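Local coordinates for ribonuclease (Nicotiana glutinosa, PDB 1IYB), which probably cleaves RNA as a ribonuclease of the T2 family and binds guanosine-5'-monophosphate in a pocket for guanine, at residues N126-L131 / I136-G141. Numbering follows the deposited sequence.
Unlike the reference sequence in segment 136-141: His137 (reference Asn).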
loop_
_atom_site.group_PDB
_atom_site.type_symbol
_atom_site.label_atom_id
_atom_site.label_comp_id
_atom_site.label_asym_id
_atom_site.label_seq_id
_atom_site.Cartn_x
_atom_site.Cartn_y
_atom_site.Cartn_z
ATOM N N ASN A 126 -18.208 -15.351 -16.706
ATOM C CA ASN A 126 -18.514 -16.439 -15.778
ATOM C C ASN A 126 -17.392 -17.461 -15.906
ATOM O O ASN A 126 -17.424 -18.336 -16.774
ATOM C CB ASN A 126 -19.847 -17.090 -16.141
ATOM C CG ASN A 126 -20.342 -18.042 -15.067
ATOM O OD1 ASN A 126 -19.564 -18.788 -14.477
ATOM N ND2 ASN A 126 -21.648 -18.028 -14.818
ATOM N N LEU A 127 -16.400 -17.344 -15.033
ATOM C CA LEU A 127 -15.240 -18.221 -15.063
ATOM C C LEU A 127 -15.530 -19.691 -14.808
ATOM O O LEU A 127 -14.950 -20.556 -15.458
ATOM C CB LEU A 127 -14.197 -17.717 -14.071
ATOM C CG LEU A 127 -13.650 -16.332 -14.415
ATOM C CD1 LEU A 127 -12.831 -15.803 -13.248
ATOM C CD2 LEU A 127 -12.809 -16.412 -15.683
ATOM N N LEU A 128 -16.420 -19.984 -13.867
ATOM C CA LEU A 128 -16.737 -21.377 -13.582
ATOM C C LEU A 128 -17.313 -22.043 -14.824
ATOM O O LEU A 128 -16.902 -23.142 -15.193
ATOM C CB LEU A 128 -17.739 -21.487 -12.431
ATOM C CG LEU A 128 -18.133 -22.923 -12.062
ATOM C CD1 LEU A 128 -16.930 -23.653 -11.492
ATOM C CD2 LEU A 128 -19.273 -22.905 -11.055
ATOM N N GLU A 129 -18.259 -21.376 -15.480
ATOM C CA GLU A 129 -18.871 -21.941 -16.677
ATOM C C GLU A 129 -17.898 -22.065 -17.840
ATOM O O GLU A 129 -17.961 -23.025 -18.604
ATOM C CB GLU A 129 -20.094 -21.125 -17.092
ATOM C CG GLU A 129 -21.293 -21.358 -16.180
ATOM C CD GLU A 129 -22.558 -20.707 -16.697
ATOM O OE1 GLU A 129 -22.590 -19.466 -16.790
ATOM O OE2 GLU A 129 -23.523 -21.439 -17.012
ATOM N N ILE A 130 -17.003 -21.095 -17.978
ATOM C CA ILE A 130 -16.013 -21.134 -19.044
ATOM C C ILE A 130 -15.091 -22.329 -18.823
ATOM O O ILE A 130 -14.833 -23.108 -19.740
ATOM C CB ILE A 130 -15.151 -19.849 -19.066
ATOM C CG1 ILE A 130 -15.989 -18.662 -19.542
ATOM C CG2 ILE A 130 -13.930 -20.052 -19.960
ATOM C CD1 ILE A 130 -15.309 -17.323 -19.335
ATOM N N LEU A 131 -14.608 -22.480 -17.596
ATOM C CA LEU A 131 -13.701 -23.569 -17.287
ATOM C C LEU A 131 -14.363 -24.934 -17.382
ATOM O O LEU A 131 -13.802 -25.856 -17.972
ATOM C CB LEU A 131 -13.073 -23.356 -15.904
ATOM C CG LEU A 131 -12.113 -22.155 -15.879
ATOM C CD1 LEU A 131 -11.619 -21.897 -14.463
ATOM C CD2 LEU A 131 -10.942 -22.415 -16.820
ATOM N N ILE A 136 -12.595 -28.401 -17.268
ATOM C CA ILE A 136 -11.778 -28.011 -16.124
ATOM C C ILE A 136 -12.742 -27.726 -14.976
ATOM O O ILE A 136 -13.366 -26.670 -14.926
ATOM C CB ILE A 136 -10.941 -26.749 -16.462
ATOM C CG1 ILE A 136 -10.047 -27.049 -17.670
ATOM C CG2 ILE A 136 -10.100 -26.327 -15.262
ATOM C CD1 ILE A 136 -9.289 -25.849 -18.215
ATOM N N HIS A 137 -12.871 -28.685 -14.062
ATOM C CA HIS A 137 -13.797 -28.541 -12.946
ATOM C C HIS A 137 -13.132 -28.455 -11.581
ATOM O O HIS A 137 -12.021 -28.949 -11.377
ATOM C CB HIS A 137 -14.790 -29.709 -12.922
ATOM C CG HIS A 137 -15.348 -30.060 -14.264
ATOM N ND1 HIS A 137 -14.769 -31.003 -15.086
ATOM C CD2 HIS A 137 -16.424 -29.586 -14.934
ATOM C CE1 HIS A 137 -15.465 -31.095 -16.206
ATOM N NE2 HIS A 137 -16.474 -30.246 -16.140
ATOM N N PRO A 138 -13.815 -27.812 -10.621
ATOM C CA PRO A 138 -13.304 -27.657 -9.257
ATOM C C PRO A 138 -13.570 -28.942 -8.477
ATOM O O PRO A 138 -14.389 -28.973 -7.556
ATOM C CB PRO A 138 -14.103 -26.470 -8.730
ATOM C CG PRO A 138 -15.428 -26.656 -9.389
ATOM C CD PRO A 138 -15.051 -27.031 -10.811
ATOM N N ASP A 139 -12.870 -30.002 -8.872
ATOM C CA ASP A 139 -13.016 -31.315 -8.255
ATOM C C ASP A 139 -11.747 -31.787 -7.552
ATOM O O ASP A 139 -11.575 -32.982 -7.309
ATOM C CB ASP A 139 -13.405 -32.343 -9.319
ATOM C CG ASP A 139 -12.500 -32.291 -10.539
ATOM O OD1 ASP A 139 -11.316 -31.916 -10.394
ATOM O OD2 ASP A 139 -12.971 -32.633 -11.645
ATOM N N GLY A 140 -10.858 -30.855 -7.229
ATOM C CA GLY A 140 -9.622 -31.222 -6.565
ATOM C C GLY A 140 -8.573 -31.762 -7.519
ATOM O O GLY A 140 -7.467 -32.103 -7.105
ATOM N N GLY A 141 -8.917 -31.840 -8.802
ATOM C CA GLY A 141 -7.977 -32.342 -9.787
ATOM C C GLY A 141 -6.927 -31.312 -10.156
ATOM O O GLY A 141 -7.018 -30.146 -9.752
#
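Ile136 begins the returning chain with a backbone bond to the helix it has just left: its N donates to Leu131 O at 2.9 Å, with a moderately bent N-H...O angle of 153°. The two side chains meet mainly at their roots, Leu131 CB lying 4.0 Å from Ile136 CB. Farther out, Ile136 CD1 reaches Leu131 CD2 at 4.1 Å; with chi1 of -59°, CG1 lies anti to the carbonyl carbon, and the extended chain carries CD1 there. Leu131 CB also lies 3.5 Å from Ile136 O, in van der Waals contact with that residue's carbonyl oxygen.

His137 points its CB away from 126-131, though its side chain touches Gln132 farther along the same helix; Pro138 makes the next contact. One branch of Leu128 meets it: CD1 lies 3.9 Å from Pro138 CD and nearly as close to CG, the side chains crossing at about a right angle. Pro138 is also the centre of an inverse gamma turn, with a weak bond from Asp139 N to His137 O. Asp139 OD1 then accepts from Gly141 N at 2.9 Å, forming an Asx turn, and is hydrogen-bonded to Tyr143 OH, which also bonds His137 N.

The contact thus joins helix 127-133 to the loop leading into strand 142-144. Gly140 and Gly141 pair through their backbones with Phe205, just past strand 202-204, while Ile136 touches Ser147 and Ile130 touches Ala155 and Ile156, all three on helix 145-156.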